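Putative mandelate racemase from Zymomonas mobilis binds a magnesium ion and, as a member of the mandelate racemase group of the enolase superfamily, probably acts as a lyase. Local coordinates of one contact, PDB 2OX4 (chain A, 1.80 Å), residues 38-43 and 95-100, beside the matching contact of the related putative dehydratase from Mesorhizobium loti, PDB 2POZ (chain B, 2.04 Å), residues 35-40 and 93-98. Both blocks share one frame: the second was fitted to the first on N, CA, C and O of the twelve residues, RMSD 0.24 Å. Numbering follows each deposited sequence.

Structure 1 (2OX4).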
loop_
_atom_site.group_PDB
_atom_site.type_symbol
_atom_site.label_atom_id
_atom_site.label_comp_id
_atom_site.label_asym_id
_atom_site.label_seq_id
_atom_site.Cartn_x
_atom_site.Cartn_y
_atom_site.Cartn_z
ATOM N N GLY A 38 2.266 44.449 -2.830
ATOM C CA GLY A 38 2.220 43.082 -2.326
ATOM C C GLY A 38 2.840 43.005 -0.946
ATOM O O GLY A 38 3.416 43.977 -0.443
ATOM N N GLU A 39 2.709 41.839 -0.326
ATOM C CA GLU A 39 3.140 41.652 1.050
ATOM C C GLU A 39 3.688 40.235 1.195
ATOM O O GLU A 39 3.082 39.285 0.699
ATOM C CB GLU A 39 1.957 41.882 2.016
ATOM C CG GLU A 39 2.333 41.651 3.473
ATOM C CD GLU A 39 1.411 42.322 4.490
ATOM O OE1 GLU A 39 0.509 43.101 4.105
ATOM O OE2 GLU A 39 1.588 42.039 5.693
ATOM N N ALA A 40 4.840 40.107 1.851
ATOM C CA ALA A 40 5.414 38.792 2.183
ATOM C C ALA A 40 4.928 38.373 3.570
ATOM O O ALA A 40 4.990 39.161 4.533
ATOM C CB ALA A 40 6.951 38.851 2.146
ATOM N N GLY A 41 4.449 37.140 3.691
ATOM C CA GLY A 41 3.759 36.729 4.925
ATOM C C GLY A 41 4.636 36.299 6.092
ATOM O O GLY A 41 4.312 35.316 6.770
ATOM N N ILE A 42 5.742 37.012 6.320
ATOM C CA ILE A 42 6.664 36.700 7.419
ATOM C C ILE A 42 6.737 37.898 8.384
ATOM O O ILE A 42 7.816 38.271 8.862
ATOM C CB ILE A 42 8.100 36.331 6.890
ATOM C CG1 ILE A 42 8.020 35.411 5.666
ATOM C CG2 ILE A 42 8.938 35.649 7.974
ATOM C CD1 ILE A 42 9.359 34.832 5.228
ATOM N N ALA A 43 5.584 38.507 8.665
ATOM C CA ALA A 43 5.541 39.721 9.525
ATOM C C ALA A 43 5.817 39.447 11.006
ATOM O O ALA A 43 6.157 40.362 11.768
ATOM C CB ALA A 43 4.210 40.438 9.384
ATOM N N ILE A 95 8.201 34.963 -4.085
ATOM C CA ILE A 95 7.289 34.757 -5.221
ATOM C C ILE A 95 5.900 35.345 -4.916
ATOM O O ILE A 95 5.335 36.067 -5.746
ATOM C CB ILE A 95 7.202 33.265 -5.619
ATOM C CG1 ILE A 95 8.602 32.727 -5.939
ATOM C CG2 ILE A 95 6.315 33.103 -6.831
ATOM C CD1 ILE A 95 8.623 31.253 -6.493
ATOM N N SER A 96 5.404 35.085 -3.706
ATOM C CA SER A 96 4.056 35.486 -3.277
ATOM C C SER A 96 3.877 36.997 -3.357
ATOM O O SER A 96 2.878 37.477 -3.905
ATOM C CB SER A 96 3.801 35.066 -1.831
ATOM O OG SER A 96 3.867 33.659 -1.659
ATOM N N ALA A 97 4.831 37.740 -2.792
ATOM C CA ALA A 97 4.638 39.184 -2.623
ATOM C C ALA A 97 4.592 39.863 -3.980
ATOM O O ALA A 97 3.715 40.699 -4.248
ATOM C CB ALA A 97 5.715 39.792 -1.719
ATOM N N PHE A 98 5.505 39.466 -4.860
ATOM C CA PHE A 98 5.507 39.957 -6.222
ATOM C C PHE A 98 4.223 39.610 -6.967
ATOM O O PHE A 98 3.628 40.470 -7.622
ATOM C CB PHE A 98 6.760 39.472 -6.963
ATOM C CG PHE A 98 7.985 40.269 -6.622
ATOM C CD1 PHE A 98 9.060 39.683 -5.977
ATOM C CD2 PHE A 98 8.038 41.630 -6.926
ATOM C CE1 PHE A 98 10.194 40.438 -5.670
ATOM C CE2 PHE A 98 9.172 42.391 -6.621
ATOM C CZ PHE A 98 10.242 41.797 -5.989
ATOM N N ASP A 99 3.771 38.367 -6.827
ATOM C CA ASP A 99 2.560 37.919 -7.515
ATOM C C ASP A 99 1.341 38.772 -7.130
ATOM O O ASP A 99 0.578 39.194 -7.996
ATOM C CB ASP A 99 2.323 36.417 -7.280
ATOM C CG ASP A 99 1.157 35.888 -8.084
ATOM O OD1 ASP A 99 1.341 35.555 -9.277
ATOM O OD2 ASP A 99 0.062 35.823 -7.509
ATOM N N ILE A 100 1.200 39.064 -5.835
ATOM C CA ILE A 100 0.106 39.910 -5.348
ATOM C C ILE A 100 0.171 41.302 -6.029
ATOM O O ILE A 100 -0.845 41.803 -6.541
ATOM C CB ILE A 100 0.120 40.024 -3.795
ATOM C CG1 ILE A 100 -0.185 38.659 -3.148
ATOM C CG2 ILE A 100 -0.919 41.078 -3.306
ATOM C CD1 ILE A 100 0.199 38.563 -1.642
#

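Structure 2 (2POZ).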
loop_
_atom_site.group_PDB
_atom_site.type_symbol
_atom_site.label_atom_id
_atom_site.label_comp_id
_atom_site.label_asym_id
_atom_site.label_seq_id
_atom_site.Cartn_x
_atom_site.Cartn_y
_atom_site.Cartn_z
ATOM N N GLY B 35 2.368 44.447 -2.832
ATOM C CA GLY B 35 2.269 43.078 -2.352
ATOM C C GLY B 35 2.914 42.931 -0.981
ATOM O O GLY B 35 3.692 43.791 -0.572
ATOM N N GLU B 36 2.589 41.853 -0.273
ATOM C CA GLU B 36 3.151 41.610 1.054
ATOM C C GLU B 36 3.577 40.154 1.252
ATOM O O GLU B 36 2.852 39.229 0.897
ATOM C CB GLU B 36 2.137 41.999 2.138
ATOM C CG GLU B 36 2.688 41.952 3.570
ATOM C CD GLU B 36 1.749 42.592 4.597
ATOM O OE1 GLU B 36 0.899 43.409 4.203
ATOM O OE2 GLU B 36 1.871 42.291 5.805
ATOM N N ALA B 37 4.763 39.962 1.816
ATOM C CA ALA B 37 5.277 38.627 2.088
ATOM C C ALA B 37 4.785 38.263 3.488
ATOM O O ALA B 37 4.902 39.058 4.420
ATOM C CB ALA B 37 6.802 38.632 2.032
ATOM N N GLY B 38 4.232 37.064 3.636
ATOM C CA GLY B 38 3.697 36.648 4.926
ATOM C C GLY B 38 4.690 36.350 6.036
ATOM O O GLY B 38 4.429 35.487 6.872
ATOM N N ILE B 39 5.823 37.044 6.063
ATOM C CA ILE B 39 6.812 36.812 7.115
ATOM C C ILE B 39 6.874 38.033 8.052
ATOM O O ILE B 39 7.942 38.582 8.306
ATOM C CB ILE B 39 8.213 36.552 6.522
ATOM C CG1 ILE B 39 8.125 35.539 5.367
ATOM C CG2 ILE B 39 9.147 36.026 7.615
ATOM C CD1 ILE B 39 7.745 34.111 5.778
ATOM N N ALA B 40 5.717 38.443 8.561
ATOM C CA ALA B 40 5.620 39.594 9.458
ATOM C C ALA B 40 5.941 39.227 10.912
ATOM O O ALA B 40 6.080 40.101 11.767
ATOM C CB ALA B 40 4.222 40.196 9.371
ATOM N N ILE B 93 8.083 35.235 -3.623
ATOM C CA ILE B 93 7.327 35.065 -4.850
ATOM C C ILE B 93 5.881 35.527 -4.664
ATOM O O ILE B 93 5.329 36.188 -5.534
ATOM C CB ILE B 93 7.362 33.597 -5.323
ATOM C CG1 ILE B 93 8.789 33.262 -5.784
ATOM C CG2 ILE B 93 6.333 33.380 -6.460
ATOM C CD1 ILE B 93 9.021 31.806 -6.173
ATOM N N SER B 94 5.284 35.206 -3.517
ATOM C CA SER B 94 3.901 35.586 -3.237
ATOM C C SER B 94 3.704 37.097 -3.245
ATOM O O SER B 94 2.738 37.605 -3.814
ATOM C CB SER B 94 3.448 35.054 -1.863
ATOM O OG SER B 94 3.500 33.644 -1.784
ATOM N N ALA B 95 4.614 37.809 -2.588
ATOM C CA ALA B 95 4.517 39.258 -2.505
ATOM C C ALA B 95 4.525 39.866 -3.905
ATOM O O ALA B 95 3.711 40.723 -4.226
ATOM C CB ALA B 95 5.677 39.815 -1.662
ATOM N N ILE B 96 5.448 39.400 -4.732
ATOM C CA ILE B 96 5.577 39.881 -6.098
ATOM C C ILE B 96 4.326 39.560 -6.910
ATOM O O ILE B 96 3.806 40.422 -7.612
ATOM C CB ILE B 96 6.824 39.250 -6.773
ATOM C CG1 ILE B 96 8.083 39.898 -6.194
ATOM C CG2 ILE B 96 6.759 39.428 -8.298
ATOM C CD1 ILE B 96 9.363 39.190 -6.533
ATOM N N GLU B 97 3.841 38.325 -6.788
ATOM C CA GLU B 97 2.657 37.878 -7.520
ATOM C C GLU B 97 1.430 38.732 -7.176
ATOM O O GLU B 97 0.636 39.064 -8.054
ATOM C CB GLU B 97 2.392 36.387 -7.223
ATOM C CG GLU B 97 1.334 35.742 -8.117
ATOM C CD GLU B 97 -0.044 35.698 -7.468
ATOM O OE1 GLU B 97 -0.326 36.543 -6.596
ATOM O OE2 GLU B 97 -0.852 34.826 -7.844
ATOM N N GLN B 98 1.270 39.075 -5.897
ATOM C CA GLN B 98 0.154 39.917 -5.468
ATOM C C GLN B 98 0.228 41.270 -6.181
ATOM O O GLN B 98 -0.774 41.779 -6.675
ATOM C CB GLN B 98 0.217 40.181 -3.962
ATOM C CG GLN B 98 -0.150 39.011 -3.065
ATOM C CD GLN B 98 0.352 39.225 -1.652
ATOM O OE1 GLN B 98 0.264 40.331 -1.119
ATOM N NE2 GLN B 98 0.878 38.168 -1.038
#

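Structure 1 (2OX4)
Glu-39 OE1 is hydrogen-bonded to Thr-321 OG1 and Ala-324 N of the barrel domain, while the Glu-39 backbone packs on Ala-97 and Ile-100. Its strand, 35-40, is outermost, within the chain, in the antiparallel sheet of the N-terminal capping domain; residues 38-40 run nearly antiparallel to helix residues 95-100. Ile-100 lies alongside: with CG1 anti to the carbonyl carbon (chi1 -66°), CD1 comes within 3.8 Å of Glu-39 O, while Ile-100 CB is 4.0 Å and CG2 3.9 Å from Gly-38 CA. The buried Glu-39 N finds no partner. Gly-38 CA makes a C-H...O contact of 3.4 Å with Ala-97 O, nearly straight (171°); a CB here would clash with it. Ala-97 CB rests 3.6 Å from Glu-39 C. Phe-98 points away and touches Leu-55, and Asp-99 OD1 is hydrogen-bonded to Thr-298 OG1.

Structure 2 (2POZ)
Glu-36 OE1 is hydrogen-bonded to Ser-311 OG and Ile-314 N, while the Glu-36 backbone packs on Ala-95 and Gln-98. Gln-98 lies alongside: with CG anti to the carbonyl carbon (chi1 -73°) and the chain extended, its amide bridges both backbone polar atoms of Glu-36. Gln-98 OE1 accepts the N-H of Glu-36 N at 2.9 Å, fairly straight (160°), the donor well above the carbonyl plane. Gln-98 NE2 donates to Glu-36 O at 3.0 Å over a more bent path, and weakly to Ile-281 O. Gln-98 CB is 3.9 Å from Gly-35 CA. Gly-35 CA makes a C-H...O contact of 3.3 Å with Ala-95 O, nearly straight (170°); a CB here would clash with it. Ala-95 CB rests 3.6 Å from Glu-36 C. Ile-96 points away and touches Leu-55, and Glu-97 OE1 and OE2 accept hydrogen bonds from Leu-287 N and Met-288 N.

Structure 1 against structure 2
The sharpest difference is the exchange of Ile-100(A) for Gln-98(B): two hydrogen bonds to the strand are present in structure 2 alone, although both side chains touch the same strand residues. OE1 of Gln-98(B) accepts the backbone N of Glu-36(B) at 2.9 Å, and NE2 of Gln-98(B) donates to the backbone O of Glu-36(B) at 3.0 Å; Ile-100(A) has no polar atom to make either bond. The CB atoms coincide, CG1 of Ile-100(A) and CG of Gln-98(B) are 0.4 Å apart, and CD1 of Ile-100(A) and CD of Gln-98(B) 0.7 Å apart. CG2 of Ile-100(A) and OE1 of Gln-98(B) have no counterpart. The glutamine may thus tie helix to strand more specifically, with no backbone movement beyond the error. The side chain of Glu-39(A) keeps its place in Glu-36(B), and CB of Ile-100(A) and of Gln-98(B) packs on CA of Gly-38(A) and Gly-35(B).

Off the contact, Asp-99(A) and Glu-97(B) share their course to CG (0.2 Å apart), and OD2 of Asp-99(A) is 0.2 Å apart from CD of Glu-97(B). CD2, CE1, CE2 and CZ of Phe-98(A) have no counterpart in Ile-96(B), nor has CG2 of Ile-96(B) in Phe-98(A), while CG of Phe-98(A) and CG1 of Ile-96(B) are 0.6 Å apart.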